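PDB 5U1T: separin from Saccharomyces cerevisiae, which cleaves the cohesin subunit MCD1/SCC1 at anaphase onset as a caspase-like cysteine protease that securin holds inactive for most of the cell cycle. Local coordinates for residues I1382-P1386 and V1586-P1591; R1424-F1429 and D1534-D1538; L1494-A1500 and L1526-V1532; K1539-L1544 and V1568-V1574. All blocks are in the same frame, centred on the assembly; numbering follows the deposited sequence.

How the contacts relate
Contacts 1 and 3 are buried, while contacts 2 and 4 are only partly so and reach outward to charged and exposed side chains. Strand 1585-1589 ties much of this together: it takes part in contact 1, pairs with strand 1524-1528 of contact 3, and packs against helix 1564-1571 of contact 4. Helix 1534-1548 follows the second segment of contact 3 in the chain and serves both contacts 2 and 4. Contact 1 joins two sheets by backbone bonds and a gripped arginine; contact 3 fixes the loop of the putative catalytic cysteine through main-chain and side-chain hydrogen bonds. Contact 2 mixes acids and basic side chains, whereas contact 4 relies on packing.

Contact 1 (I1382-P1386 and V1586-P1591); sequences ITRVP and VIYGLP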
# COMPACT_ATOMS: atom_id res chain seq x y z
N ILE A 1382 29.85 -41.74 -22.59
CA ILE A 1382 28.68 -40.90 -22.39
C ILE A 1382 28.98 -39.59 -21.67
O ILE A 1382 29.69 -39.57 -20.66
CB ILE A 1382 27.60 -41.66 -21.57
CG1 ILE A 1382 27.13 -42.91 -22.31
CG2 ILE A 1382 26.42 -40.76 -21.23
CD1 ILE A 1382 26.20 -43.77 -21.50
N THR A 1383 28.44 -38.49 -22.19
CA THR A 1383 28.27 -37.28 -21.39
C THR A 1383 26.79 -36.93 -21.32
O THR A 1383 26.03 -37.26 -22.22
CB THR A 1383 29.06 -36.08 -21.97
OG1 THR A 1383 28.79 -35.94 -23.37
CG2 THR A 1383 30.53 -36.26 -21.76
N ARG A 1384 26.40 -36.27 -20.24
CA ARG A 1384 25.06 -35.70 -20.09
C ARG A 1384 24.96 -34.29 -20.64
O ARG A 1384 25.93 -33.54 -20.67
CB ARG A 1384 24.65 -35.70 -18.64
CG ARG A 1384 24.59 -37.04 -18.01
CD ARG A 1384 23.77 -36.96 -16.79
NE ARG A 1384 23.79 -38.20 -16.04
CZ ARG A 1384 23.10 -38.38 -14.92
NH1 ARG A 1384 22.34 -37.40 -14.46
NH2 ARG A 1384 23.17 -39.53 -14.28
N VAL A 1385 23.75 -33.92 -21.05
CA VAL A 1385 23.49 -32.56 -21.48
C VAL A 1385 22.09 -32.17 -20.99
O VAL A 1385 21.23 -33.03 -20.86
CB VAL A 1385 23.64 -32.45 -23.02
CG1 VAL A 1385 22.53 -31.63 -23.61
CG2 VAL A 1385 25.00 -31.88 -23.38
N PRO A 1386 21.87 -30.90 -20.65
CA PRO A 1386 20.53 -30.57 -20.15
C PRO A 1386 19.48 -30.28 -21.24
O PRO A 1386 18.29 -30.30 -20.91
CB PRO A 1386 20.78 -29.32 -19.29
CG PRO A 1386 22.02 -28.71 -19.85
CD PRO A 1386 22.85 -29.83 -20.37
N VAL A 1586 29.78 -38.14 -12.54
CA VAL A 1586 28.98 -37.89 -13.75
C VAL A 1586 29.59 -36.73 -14.55
O VAL A 1586 30.26 -35.88 -13.97
CB VAL A 1586 27.49 -37.59 -13.38
CG1 VAL A 1586 27.39 -36.41 -12.40
CG2 VAL A 1586 26.65 -37.37 -14.63
N ILE A 1587 29.41 -36.71 -15.87
CA ILE A 1587 29.92 -35.64 -16.73
C ILE A 1587 28.81 -34.90 -17.48
O ILE A 1587 27.91 -35.53 -18.03
CB ILE A 1587 30.87 -36.18 -17.80
CG1 ILE A 1587 31.97 -37.05 -17.21
CG2 ILE A 1587 31.48 -35.04 -18.59
CD1 ILE A 1587 32.67 -37.91 -18.28
N TYR A 1588 28.87 -33.58 -17.52
CA TYR A 1588 28.00 -32.80 -18.40
C TYR A 1588 28.83 -32.06 -19.45
O TYR A 1588 29.96 -31.64 -19.16
CB TYR A 1588 27.14 -31.82 -17.60
CG TYR A 1588 25.91 -32.41 -16.94
CD1 TYR A 1588 26.01 -33.14 -15.76
CD2 TYR A 1588 24.64 -32.21 -17.47
CE1 TYR A 1588 24.90 -33.65 -15.15
CE2 TYR A 1588 23.52 -32.73 -16.86
CZ TYR A 1588 23.66 -33.46 -15.70
OH TYR A 1588 22.56 -33.99 -15.07
N GLY A 1589 28.30 -31.92 -20.67
CA GLY A 1589 29.00 -31.22 -21.73
C GLY A 1589 29.54 -32.14 -22.81
O GLY A 1589 28.90 -33.14 -23.17
N LEU A 1590 30.73 -31.83 -23.31
CA LEU A 1590 31.35 -32.60 -24.40
C LEU A 1590 32.51 -33.48 -23.92
O LEU A 1590 33.23 -33.12 -23.00
CB LEU A 1590 31.84 -31.65 -25.50
CG LEU A 1590 30.79 -30.67 -26.01
CD1 LEU A 1590 31.30 -29.90 -27.22
CD2 LEU A 1590 29.50 -31.40 -26.32
N PRO A 1591 32.70 -34.64 -24.55
CA PRO A 1591 33.85 -35.45 -24.11
C PRO A 1591 35.18 -34.79 -24.52
O PRO A 1591 35.32 -34.24 -25.62
CB PRO A 1591 33.62 -36.78 -24.82
CG PRO A 1591 32.86 -36.42 -26.05
CD PRO A 1591 31.98 -35.27 -25.67
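R1384 lays its aliphatic stem across the ring of Y1588: CB sits over the ring centre, 3.6 Å from the centroid, in a CH-pi contact. From there the extended chain runs past the ring to its phenol end, where guanidinium and ring planes are 60° apart and NH1 makes only a weak 3.5 Å bond to Y1588 OH, whose stronger partner is H1367 ND1. V1586 comes in roughly perpendicular to this chain, its CG2 lying over one guanidinium face, 3.3 Å from R1384 NE. The backbones meet in a single beta bridge between strands running 60° apart: R1384 N binds I1587 O at 2.8 Å, and G1589 N reaches R1384 O at 2.9 Å. T1383 OG1 donates to G1589 O at 2.8 Å and is also bonded to H1357 NE2, while CG2 rests on I1587 CG2, 3.5 Å away. At the backbone angles of G1589 a CB would press on the preceding carbonyl oxygen. The bridge joins the sheet that holds strand 1353-1362 to strand 1585-1589, the edge of the six-stranded sheet of the caspase-like fold. With E1372 salt-bridged to NE and the carbonyls of H1367 and F1369 taking NH1 and NH2, the buried guanidinium probably keeps its charge and is fixed in rotation.

Contact 2 (R1424-F1429 and D1534-D1538); sequences RTESKF and DKDID
Two helices of the caspase-like alpha/beta fold, 1423-1436 and 1534-1548, meet here through T1425 and D1538, with R1424 and D1534 beside them. The short helical segments run 27° apart in direction, their axes 10.4 Å from each other at closest approach. T1425 and D1538 cross at about a right angle, and T1425 OG1 donates to D1538 OD2 at 2.7 Å; the carboxylate oxygen accepts with its syn lone pair. R1424 forms a salt bridge with D1534, its chain bent at chi3 on the way, but NH2 is modelled too close to that carboxylate, so its exact place is doubtful. K1428 stretches out fully beside the acids, but its NZ stays 4.5 Å from D1538 OD2, beyond a salt bridge. The D1534 side chain lies about 8 Å from that of C1497, the active-site cysteine by similarity, and another protein chain comes up to this helix start, offering an acidic side chain to D1536 N. On the inner side, T1425 and F1429 pack against I1469 of strand 1465-1469. The F1429 ring turns its edge to the carboxylate, the planes nearly perpendicular, with CE2 3.8 Å from D1538 CG.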
# COMPACT_ATOMS: atom_id res chain seq x y z
N ARG A 1424 44.59 -36.60 4.09
CA ARG A 1424 45.12 -37.78 3.40
C ARG A 1424 45.05 -37.58 1.90
O ARG A 1424 45.91 -38.03 1.14
CB ARG A 1424 44.34 -39.04 3.80
CG ARG A 1424 45.02 -40.40 3.56
CD ARG A 1424 44.13 -41.53 4.13
NE ARG A 1424 43.36 -41.05 5.29
CZ ARG A 1424 42.03 -40.97 5.34
NH1 ARG A 1424 41.43 -40.51 6.44
NH2 ARG A 1424 41.29 -41.34 4.31
N THR A 1425 43.99 -36.90 1.48
CA THR A 1425 43.81 -36.51 0.09
C THR A 1425 44.95 -35.59 -0.29
O THR A 1425 45.59 -35.77 -1.33
CB THR A 1425 42.46 -35.81 -0.16
OG1 THR A 1425 41.40 -36.63 0.34
CG2 THR A 1425 42.27 -35.56 -1.64
N GLU A 1426 45.22 -34.60 0.56
CA GLU A 1426 46.33 -33.71 0.31
C GLU A 1426 47.61 -34.51 0.15
O GLU A 1426 48.35 -34.27 -0.78
CB GLU A 1426 46.49 -32.68 1.42
CG GLU A 1426 47.54 -31.62 1.08
CD GLU A 1426 47.71 -30.57 2.16
OE1 GLU A 1426 46.96 -29.57 2.17
OE2 GLU A 1426 48.60 -30.75 3.01
N SER A 1427 47.83 -35.48 1.04
CA SER A 1427 49.03 -36.33 0.97
C SER A 1427 49.19 -37.01 -0.38
O SER A 1427 50.29 -37.05 -0.93
CB SER A 1427 49.01 -37.40 2.06
OG SER A 1427 48.80 -36.85 3.35
N LYS A 1428 48.09 -37.54 -0.90
CA LYS A 1428 48.13 -38.30 -2.14
C LYS A 1428 48.47 -37.44 -3.35
O LYS A 1428 49.25 -37.86 -4.20
CB LYS A 1428 46.80 -39.02 -2.40
CG LYS A 1428 46.51 -40.12 -1.39
CD LYS A 1428 45.18 -40.78 -1.66
CE LYS A 1428 44.92 -41.90 -0.66
NZ LYS A 1428 43.60 -42.56 -0.89
N PHE A 1429 47.90 -36.25 -3.43
CA PHE A 1429 48.00 -35.47 -4.66
C PHE A 1429 49.03 -34.35 -4.60
O PHE A 1429 49.37 -33.77 -5.64
CB PHE A 1429 46.63 -34.91 -5.03
CG PHE A 1429 45.66 -35.96 -5.46
CD1 PHE A 1429 45.68 -36.45 -6.76
CD2 PHE A 1429 44.75 -36.49 -4.56
CE1 PHE A 1429 44.80 -37.43 -7.16
CE2 PHE A 1429 43.86 -37.49 -4.96
CZ PHE A 1429 43.88 -37.95 -6.26
N ASP A 1534 36.63 -40.38 1.27
CA ASP A 1534 37.88 -39.89 0.66
C ASP A 1534 38.80 -40.95 0.06
O ASP A 1534 39.29 -40.76 -1.05
CB ASP A 1534 38.65 -38.99 1.67
CG ASP A 1534 39.52 -39.77 2.65
OD1 ASP A 1534 38.99 -40.37 3.61
OD2 ASP A 1534 40.76 -39.74 2.49
N LYS A 1535 39.04 -42.06 0.75
CA LYS A 1535 39.96 -43.07 0.19
C LYS A 1535 39.49 -43.60 -1.16
O LYS A 1535 40.28 -43.70 -2.10
CB LYS A 1535 40.17 -44.25 1.15
CG LYS A 1535 40.90 -43.89 2.41
CD LYS A 1535 41.07 -45.08 3.33
CE LYS A 1535 42.27 -44.86 4.21
NZ LYS A 1535 43.48 -44.68 3.35
N ASP A 1536 38.21 -43.94 -1.26
CA ASP A 1536 37.65 -44.53 -2.47
C ASP A 1536 37.61 -43.55 -3.64
O ASP A 1536 37.92 -43.92 -4.78
CB ASP A 1536 36.24 -45.05 -2.19
CG ASP A 1536 36.17 -46.53 -2.22
OD1 ASP A 1536 37.23 -47.19 -2.29
OD2 ASP A 1536 35.03 -47.05 -2.18
N ILE A 1537 37.22 -42.32 -3.37
CA ILE A 1537 37.04 -41.34 -4.43
C ILE A 1537 38.40 -40.94 -4.98
O ILE A 1537 38.55 -40.71 -6.18
CB ILE A 1537 36.24 -40.09 -3.95
CG1 ILE A 1537 35.90 -39.17 -5.12
CG2 ILE A 1537 37.00 -39.33 -2.86
CD1 ILE A 1537 35.07 -39.83 -6.19
N ASP A 1538 39.39 -40.88 -4.09
CA ASP A 1538 40.75 -40.54 -4.48
C ASP A 1538 41.40 -41.67 -5.26
O ASP A 1538 42.22 -41.40 -6.13
CB ASP A 1538 41.59 -40.19 -3.25
CG ASP A 1538 41.20 -38.86 -2.66
OD1 ASP A 1538 40.47 -38.10 -3.33
OD2 ASP A 1538 41.64 -38.58 -1.52

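Contact 3 (L1494-A1500 and L1526-V1532); sequences LLGCSSA and LGNLWDV
S1499 carries its OG between its own backbone N and carbonyl carbon (chi1 46°), which turns the hydroxyl back towards strand 1524-1528, where it accepts from N1528 N at 3.0 Å. The same OG donates to L1494 O at 2.8 Å, in the carbonyl plane, so one hydroxyl ties the start of the loop to the neighbouring strand. Cut back to an alanine here, the side chain would offer no oxygen, and the N1528 amide would probably lose its acceptor while the L1494 carbonyl kept one donor fewer. N1528 points its CG beside its own backbone N (chi1 -63°) and sends ND2 to G1496 O at 2.9 Å; the bond is fairly straight at the hydrogen, but it comes from above the carbonyl plane. N1528 O, for its part, receives A1500 N at 2.7 Å. Farther along, S1498 N donates to W1530 O, while the S1498 hydroxyl goes to D1531 OD1 at a modelled spacing too short to be trusted. G1527 lies where a side chain would run into S1499 OG. L1495 CD2 packs on L1526 CD2 at 3.7 Å. C1497 SG stands next to the V1532 backbone and accepts a weak 3.4 Å bond from V1532 N; an apolar side chain of another protein chain packs on this cysteine. G1496 to S1499 form a type II turn beyond strand 1492-1494, the place where clan CD proteases such as caspases carry the catalytic cysteine, consistent with C1497 being the nucleophile.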
# COMPACT_ATOMS: atom_id res chain seq x y z
N LEU A 1494 35.31 -31.16 -10.89
CA LEU A 1494 34.78 -30.88 -9.56
C LEU A 1494 34.78 -32.13 -8.68
O LEU A 1494 33.72 -32.64 -8.31
CB LEU A 1494 33.34 -30.33 -9.66
CG LEU A 1494 33.09 -28.82 -9.73
CD1 LEU A 1494 33.73 -28.23 -10.95
CD2 LEU A 1494 31.60 -28.53 -9.72
N LEU A 1495 35.96 -32.64 -8.35
CA LEU A 1495 36.04 -33.93 -7.64
C LEU A 1495 35.79 -33.82 -6.13
O LEU A 1495 36.66 -34.15 -5.33
CB LEU A 1495 37.41 -34.57 -7.88
CG LEU A 1495 38.03 -34.43 -9.27
CD1 LEU A 1495 39.45 -35.03 -9.34
CD2 LEU A 1495 37.13 -35.06 -10.30
N GLY A 1496 34.59 -33.38 -5.74
CA GLY A 1496 34.25 -33.29 -4.33
C GLY A 1496 32.85 -33.78 -3.99
O GLY A 1496 32.03 -33.99 -4.88
N CYS A 1497 32.60 -33.98 -2.69
CA CYS A 1497 31.26 -34.31 -2.21
C CYS A 1497 30.17 -33.45 -2.81
O CYS A 1497 30.15 -32.24 -2.63
CB CYS A 1497 31.18 -34.18 -0.69
SG CYS A 1497 31.90 -35.54 0.20
N SER A 1498 29.26 -34.10 -3.53
CA SER A 1498 28.00 -33.51 -3.98
C SER A 1498 28.14 -32.30 -4.88
O SER A 1498 27.23 -31.48 -4.94
CB SER A 1498 27.14 -33.14 -2.77
OG SER A 1498 26.54 -34.27 -2.18
N SER A 1499 29.25 -32.19 -5.61
CA SER A 1499 29.38 -31.12 -6.59
C SER A 1499 28.29 -31.16 -7.69
O SER A 1499 27.84 -30.11 -8.14
CB SER A 1499 30.75 -31.18 -7.24
OG SER A 1499 31.06 -32.51 -7.59
N ALA A 1500 27.87 -32.36 -8.10
CA ALA A 1500 26.83 -32.48 -9.12
C ALA A 1500 25.45 -32.75 -8.53
O ALA A 1500 24.50 -33.02 -9.27
CB ALA A 1500 27.19 -33.57 -10.11
N LEU A 1526 32.69 -32.08 -14.59
CA LEU A 1526 32.58 -33.40 -14.00
C LEU A 1526 32.43 -33.30 -12.48
O LEU A 1526 33.29 -32.71 -11.82
CB LEU A 1526 33.81 -34.23 -14.39
CG LEU A 1526 33.96 -35.70 -14.03
CD1 LEU A 1526 35.00 -36.37 -14.96
CD2 LEU A 1526 34.38 -35.87 -12.57
N GLY A 1527 31.36 -33.87 -11.94
CA GLY A 1527 31.12 -33.83 -10.50
C GLY A 1527 30.52 -35.11 -9.96
O GLY A 1527 30.38 -36.08 -10.69
N ASN A 1528 30.18 -35.11 -8.68
CA ASN A 1528 29.53 -36.25 -8.04
C ASN A 1528 28.10 -35.97 -7.71
O ASN A 1528 27.77 -34.88 -7.28
CB ASN A 1528 30.24 -36.66 -6.75
CG ASN A 1528 31.65 -37.12 -6.99
OD1 ASN A 1528 31.90 -38.04 -7.78
ND2 ASN A 1528 32.61 -36.47 -6.30
N LEU A 1529 27.25 -36.98 -7.86
CA LEU A 1529 25.82 -36.84 -7.65
C LEU A 1529 25.44 -36.78 -6.18
O LEU A 1529 24.37 -36.31 -5.84
CB LEU A 1529 25.08 -38.00 -8.32
CG LEU A 1529 25.10 -38.08 -9.83
CD1 LEU A 1529 24.54 -39.43 -10.23
CD2 LEU A 1529 24.30 -36.95 -10.46
N TRP A 1530 26.32 -37.26 -5.31
CA TRP A 1530 26.10 -37.22 -3.87
C TRP A 1530 27.43 -37.18 -3.13
O TRP A 1530 28.48 -37.03 -3.76
CB TRP A 1530 25.27 -38.42 -3.42
CG TRP A 1530 25.72 -39.70 -4.04
CD1 TRP A 1530 26.81 -40.44 -3.69
CD2 TRP A 1530 25.08 -40.41 -5.11
NE1 TRP A 1530 26.90 -41.56 -4.48
CE2 TRP A 1530 25.85 -41.57 -5.36
CE3 TRP A 1530 23.94 -40.19 -5.88
CZ2 TRP A 1530 25.51 -42.49 -6.35
CZ3 TRP A 1530 23.61 -41.09 -6.86
CH2 TRP A 1530 24.39 -42.24 -7.08
N ASP A 1531 27.41 -37.32 -1.80
CA ASP A 1531 28.66 -37.26 -1.05
C ASP A 1531 29.43 -38.55 -1.22
O ASP A 1531 28.85 -39.64 -1.26
CB ASP A 1531 28.43 -37.00 0.45
CG ASP A 1531 27.60 -35.75 0.73
OD1 ASP A 1531 27.54 -34.84 -0.13
OD2 ASP A 1531 26.99 -35.69 1.82
N VAL A 1532 30.75 -38.42 -1.31
CA VAL A 1532 31.64 -39.55 -1.46
C VAL A 1532 32.71 -39.55 -0.37
O VAL A 1532 33.01 -38.50 0.18
CB VAL A 1532 32.31 -39.53 -2.83
CG1 VAL A 1532 31.28 -39.79 -3.90
CG2 VAL A 1532 32.97 -38.18 -3.05

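Contact 4 (K1539-L1544 and V1568-V1574); sequences KFSEEL and VSKSRGV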
# COMPACT_ATOMS: atom_id res chain seq x y z
N LYS A 1539 41.03 -42.92 -4.95
CA LYS A 1539 41.37 -44.05 -5.81
C LYS A 1539 40.86 -43.75 -7.22
O LYS A 1539 41.62 -43.82 -8.18
CB LYS A 1539 40.77 -45.37 -5.29
CG LYS A 1539 41.56 -46.13 -4.23
CD LYS A 1539 41.17 -47.62 -4.21
CE LYS A 1539 42.10 -48.50 -3.37
NZ LYS A 1539 42.03 -48.19 -1.90
N PHE A 1540 39.59 -43.37 -7.31
CA PHE A 1540 38.96 -43.07 -8.60
C PHE A 1540 39.65 -41.91 -9.31
O PHE A 1540 39.93 -41.98 -10.50
CB PHE A 1540 37.46 -42.79 -8.40
CG PHE A 1540 36.78 -42.22 -9.63
CD1 PHE A 1540 36.36 -43.05 -10.65
CD2 PHE A 1540 36.57 -40.86 -9.75
CE1 PHE A 1540 35.74 -42.53 -11.77
CE2 PHE A 1540 35.96 -40.33 -10.87
CZ PHE A 1540 35.55 -41.17 -11.88
N SER A 1541 39.90 -40.83 -8.59
CA SER A 1541 40.55 -39.66 -9.17
C SER A 1541 41.93 -40.00 -9.73
O SER A 1541 42.25 -39.64 -10.87
CB SER A 1541 40.68 -38.55 -8.14
OG SER A 1541 39.41 -38.16 -7.67
N GLU A 1542 42.74 -40.69 -8.92
CA GLU A 1542 44.07 -41.13 -9.32
C GLU A 1542 43.97 -41.90 -10.64
O GLU A 1542 44.71 -41.63 -11.58
CB GLU A 1542 44.69 -42.01 -8.22
CG GLU A 1542 46.19 -42.29 -8.33
CD GLU A 1542 46.58 -43.59 -7.62
OE1 GLU A 1542 45.74 -44.11 -6.85
OE2 GLU A 1542 47.71 -44.09 -7.84
N GLU A 1543 43.02 -42.82 -10.70
CA GLU A 1543 42.82 -43.64 -11.88
C GLU A 1543 42.35 -42.82 -13.08
O GLU A 1543 42.75 -43.08 -14.22
CB GLU A 1543 41.83 -44.75 -11.57
CG GLU A 1543 41.62 -45.73 -12.71
CD GLU A 1543 42.86 -46.54 -13.04
OE1 GLU A 1543 43.84 -46.52 -12.26
OE2 GLU A 1543 42.85 -47.22 -14.10
N LEU A 1544 41.49 -41.84 -12.81
CA LEU A 1544 40.93 -40.99 -13.84
C LEU A 1544 42.02 -40.20 -14.56
O LEU A 1544 42.07 -40.17 -15.79
CB LEU A 1544 39.90 -40.05 -13.21
CG LEU A 1544 38.89 -39.28 -14.06
CD1 LEU A 1544 39.42 -37.92 -14.45
CD2 LEU A 1544 38.50 -40.07 -15.29
N VAL A 1568 36.36 -42.28 -17.43
CA VAL A 1568 35.54 -42.36 -16.24
C VAL A 1568 34.94 -43.76 -16.07
O VAL A 1568 35.04 -44.35 -14.99
CB VAL A 1568 34.41 -41.31 -16.27
CG1 VAL A 1568 33.33 -41.65 -15.26
CG2 VAL A 1568 34.98 -39.92 -15.98
N SER A 1569 34.34 -44.31 -17.12
CA SER A 1569 33.68 -45.61 -17.00
C SER A 1569 34.65 -46.76 -16.74
O SER A 1569 34.28 -47.77 -16.14
CB SER A 1569 32.86 -45.90 -18.26
OG SER A 1569 33.69 -45.95 -19.40
N LYS A 1570 35.89 -46.60 -17.18
CA LYS A 1570 36.92 -47.59 -16.90
C LYS A 1570 37.45 -47.41 -15.47
O LYS A 1570 38.04 -48.32 -14.91
CB LYS A 1570 38.06 -47.49 -17.93
CG LYS A 1570 38.61 -48.85 -18.43
CD LYS A 1570 37.50 -49.80 -18.94
CE LYS A 1570 38.07 -51.01 -19.70
NZ LYS A 1570 39.27 -51.60 -19.02
N SER A 1571 37.21 -46.25 -14.85
CA SER A 1571 37.76 -45.96 -13.53
C SER A 1571 36.80 -46.18 -12.36
O SER A 1571 37.22 -46.13 -11.21
CB SER A 1571 38.26 -44.51 -13.46
OG SER A 1571 39.32 -44.27 -14.36
N ARG A 1572 35.52 -46.39 -12.65
CA ARG A 1572 34.55 -46.62 -11.59
C ARG A 1572 34.95 -47.82 -10.72
O ARG A 1572 34.94 -47.75 -9.48
CB ARG A 1572 33.14 -46.81 -12.16
CG ARG A 1572 32.62 -45.61 -12.95
CD ARG A 1572 31.13 -45.70 -13.24
NE ARG A 1572 30.48 -44.42 -12.92
CZ ARG A 1572 30.14 -43.51 -13.82
NH1 ARG A 1572 30.36 -43.72 -15.12
NH2 ARG A 1572 29.59 -42.38 -13.42
N GLY A 1573 35.35 -48.91 -11.38
CA GLY A 1573 35.65 -50.16 -10.71
C GLY A 1573 36.69 -50.15 -9.60
O GLY A 1573 36.70 -51.07 -8.77
N VAL A 1574 37.57 -49.14 -9.55
CA VAL A 1574 38.61 -49.12 -8.52
C VAL A 1574 38.03 -48.88 -7.13
O VAL A 1574 38.65 -49.23 -6.13
CB VAL A 1574 39.69 -48.05 -8.80
CG1 VAL A 1574 40.42 -48.37 -10.09
CG2 VAL A 1574 39.09 -46.67 -8.85
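The backbones of helix 1534-1548 and the end of helix 1564-1571 come closest where E1543 faces S1571, their CA atoms 5.8 Å apart. Both helices belong to the caspase-like alpha/beta fold, and what joins them here is packing. F1540 reaches across with its ring: a chi1 of 169° throws it out beside the carbonyl carbon, and it slides edge-on against the end of the second helix. CD1 lies 3.2 Å from S1571 O, V1568 O and R1572 N also sit near the ring plane, and CZ approaches V1568 CG1 at 4.1 Å. The ring also packs on C1575 and on P1585, the first residue of strand 1585-1589. Without the ring, as with an alanine here, V1568, S1571 and P1585 would probably lose their neighbour and a gap would open between them and helix 1534-1548. Farther along the first helix, L1544 crosses V1568 obliquely, CD2 resting on V1568 CG2 at 3.6 Å; V1568 in turn packs on I1587. V1574 straddles the other end of the contact, laying CG2 3.6 Å from F1540 CA and CG1 beside E1543 CG at 3.9 Å. K1539 contributes its aliphatic chain near the V1574 carbonyl. S1571 OG is hydrogen-bonded to A1567 O in its own helix and rests against the aliphatic part of E1543, 3.2 Å from E1543 CG.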